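Local coordinates for protein rhamnosidase B (Bacillus sp., PDB 2OKX) that probably hydrolyses terminal alpha-L-rhamnose residues from rhamnosides, with inversion at the anomeric carbon, as a family 78 glycoside hydrolase, at residues A733-I736 against N737-W741. Sequence-based numbering, arbitrary orientation.
Sequences AETI and NAVLW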
ATOM      1  N   ALA A 733     -21.378 -28.183   0.105  1.00 40.32           N
ATOM      2  CA  ALA A 733     -20.542 -28.937   1.035  1.00 40.89           C
ATOM      3  C   ALA A 733     -20.541 -30.429   0.706  1.00 40.92           C
ATOM      4  O   ALA A 733     -19.496 -31.081   0.732  1.00 40.81           O
ATOM      5  CB  ALA A 733     -21.026 -28.718   2.470  1.00 42.17           C
ATOM      6  N   GLU A 734     -21.717 -30.967   0.398  1.00 41.59           N
ATOM      7  CA  GLU A 734     -21.842 -32.383   0.067  1.00 41.84           C
ATOM      8  C   GLU A 734     -21.099 -32.712  -1.228  1.00 40.32           C
ATOM      9  O   GLU A 734     -20.375 -33.707  -1.307  1.00 39.18           O
ATOM     10  CB  GLU A 734     -23.319 -32.759  -0.071  1.00 44.32           C
ATOM     11  CG  GLU A 734     -23.560 -34.250  -0.250  1.00 48.55           C
ATOM     12  CD  GLU A 734     -25.028 -34.585  -0.443  1.00 51.29           C
ATOM     13  OE1 GLU A 734     -25.356 -35.786  -0.548  1.00 52.98           O
ATOM     14  OE2 GLU A 734     -25.852 -33.646  -0.490  1.00 53.78           O
ATOM     15  N   THR A 735     -21.281 -31.872  -2.241  1.00 39.83           N
ATOM     16  CA  THR A 735     -20.621 -32.071  -3.525  1.00 39.87           C
ATOM     17  C   THR A 735     -19.110 -32.033  -3.326  1.00 40.44           C
ATOM     18  O   THR A 735     -18.374 -32.830  -3.910  1.00 40.96           O
ATOM     19  CB  THR A 735     -21.023 -30.978  -4.533  1.00 41.01           C
ATOM     20  OG1 THR A 735     -22.448 -30.970  -4.687  1.00 41.02           O
ATOM     21  CG2 THR A 735     -20.377 -31.237  -5.887  1.00 40.81           C
ATOM     22  N   ILE A 736     -18.651 -31.103  -2.492  1.00 39.46           N
ATOM     23  CA  ILE A 736     -17.228 -30.976  -2.214  1.00 39.07           C
ATOM     24  C   ILE A 736     -16.689 -32.274  -1.618  1.00 39.77           C
ATOM     25  O   ILE A 736     -15.685 -32.814  -2.087  1.00 40.26           O
ATOM     26  CB  ILE A 736     -16.953 -29.809  -1.238  1.00 38.72           C
ATOM     27  CG1 ILE A 736     -17.339 -28.482  -1.900  1.00 39.15           C
ATOM     28  CG2 ILE A 736     -15.487 -29.797  -0.836  1.00 37.00           C
ATOM     29  CD1 ILE A 736     -17.210 -27.272  -0.996  1.00 39.38           C
ATOM     30  N   ASN A 737     -17.361 -32.776  -0.586  1.00 40.61           N
ATOM     31  CA  ASN A 737     -16.947 -34.013   0.068  1.00 41.38           C
ATOM     32  C   ASN A 737     -17.061 -35.212  -0.870  1.00 42.01           C
ATOM     33  O   ASN A 737     -16.312 -36.181  -0.749  1.00 41.36           O
ATOM     34  CB  ASN A 737     -17.795 -34.268   1.320  1.00 41.03           C
ATOM     35  CG  ASN A 737     -17.328 -33.462   2.521  1.00 39.71           C
ATOM     36  OD1 ASN A 737     -16.184 -33.587   2.955  1.00 39.61           O
ATOM     37  ND2 ASN A 737     -18.215 -32.639   3.066  1.00 37.79           N
ATOM     38  N   ALA A 738     -17.999 -35.134  -1.808  1.00 43.50           N
ATOM     39  CA  ALA A 738     -18.227 -36.214  -2.761  1.00 44.79           C
ATOM     40  C   ALA A 738     -17.238 -36.226  -3.924  1.00 45.58           C
ATOM     41  O   ALA A 738     -16.893 -37.289  -4.439  1.00 47.23           O
ATOM     42  CB  ALA A 738     -19.650 -36.130  -3.300  1.00 44.13           C
ATOM     43  N   VAL A 739     -16.772 -35.047  -4.327  1.00 45.43           N
ATOM     44  CA  VAL A 739     -15.857 -34.942  -5.457  1.00 45.23           C
ATOM     45  C   VAL A 739     -14.401 -34.616  -5.132  1.00 45.75           C
ATOM     46  O   VAL A 739     -13.489 -35.357  -5.502  1.00 45.62           O
ATOM     47  CB  VAL A 739     -16.363 -33.874  -6.460  1.00 44.98           C
ATOM     48  CG1 VAL A 739     -15.468 -33.844  -7.692  1.00 44.73           C
ATOM     49  CG2 VAL A 739     -17.809 -34.162  -6.842  1.00 44.51           C
ATOM     50  N   LEU A 740     -14.190 -33.501  -4.440  1.00 46.52           N
ATOM     51  CA  LEU A 740     -12.848 -33.031  -4.111  1.00 46.59           C
ATOM     52  C   LEU A 740     -12.024 -33.800  -3.080  1.00 47.49           C
ATOM     53  O   LEU A 740     -10.894 -33.412  -2.782  1.00 48.26           O
ATOM     54  CB  LEU A 740     -12.927 -31.557  -3.713  1.00 45.24           C
ATOM     55  CG  LEU A 740     -13.480 -30.682  -4.841  1.00 45.43           C
ATOM     56  CD1 LEU A 740     -13.648 -29.248  -4.367  1.00 43.48           C
ATOM     57  CD2 LEU A 740     -12.535 -30.751  -6.038  1.00 43.20           C
ATOM     58  N   TRP A 741     -12.566 -34.888  -2.542  1.00 48.38           N
ATOM     59  CA  TRP A 741     -11.830 -35.673  -1.555  1.00 48.59           C
ATOM     60  C   TRP A 741     -11.149 -36.894  -2.170  1.00 49.56           C
ATOM     61  O   TRP A 741     -11.716 -37.564  -3.034  1.00 50.17           O
ATOM     62  CB  TRP A 741     -12.769 -36.111  -0.425  1.00 49.14           C
ATOM     63  CG  TRP A 741     -12.132 -37.032   0.579  1.00 49.77           C
ATOM     64  CD1 TRP A 741     -12.106 -38.398   0.539  1.00 50.18           C
ATOM     65  CD2 TRP A 741     -11.419 -36.653   1.765  1.00 50.67           C
ATOM     66  NE1 TRP A 741     -11.424 -38.894   1.626  1.00 49.75           N
ATOM     67  CE2 TRP A 741     -10.991 -37.845   2.395  1.00 50.52           C
ATOM     68  CE3 TRP A 741     -11.098 -35.423   2.357  1.00 50.07           C
ATOM     69  CZ2 TRP A 741     -10.258 -37.843   3.590  1.00 49.83           C
ATOM     70  CZ3 TRP A 741     -10.369 -35.421   3.546  1.00 49.42           C
ATOM     71  CH2 TRP A 741      -9.959 -36.625   4.147  1.00 49.70           C
TER
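Ile-736 and Leu-740, one helical turn apart, meet where helix 723-739 runs out: CG2 of Ile-736 lies 4.0 Å from CD1 of Leu-740, and the two side chains slant across each other. With CG1 of Ile-736 beside the backbone N (chi1 -65°), CG2 is left anti to that nitrogen and faces Leu-740, while the side chain also packs on Leu-700 and Val-703 of helix 696-715. Leu-740 continues the apolar face onto Ile-749 and Ile-752 of strand 747-752. One position back, Thr-735 and Val-739 run side by side, their CG2 methyls 4.0 Å apart; the threonine hydroxyl turns the other way, to the carbonyl of Leu-731. The backbone ladder starts with Asn-737 N on Ala-733 O at 3.0 Å, nearly straight (166°), and persists to Val-739 N, 2.8 Å from Thr-735 O. Val-739 N adds a weak bond to Ile-736 O, which takes another weak one from Leu-740 N at 2.9 Å. Asn-737 folds its amide back along the helix, placing ND2 3.1 Å from Ala-733 O; ND2 gives a hydrogen bond to Val-775 O and OD1 pairs with the Tyr-748 hydroxyl, which should fix the amide's rotation and tell O from N. Methyls and amide thus both tie this last turn to strand 747-752, the amide reaching also the Val-775 carbonyl and the Ile-736 and Leu-740 side chains helix 696-715.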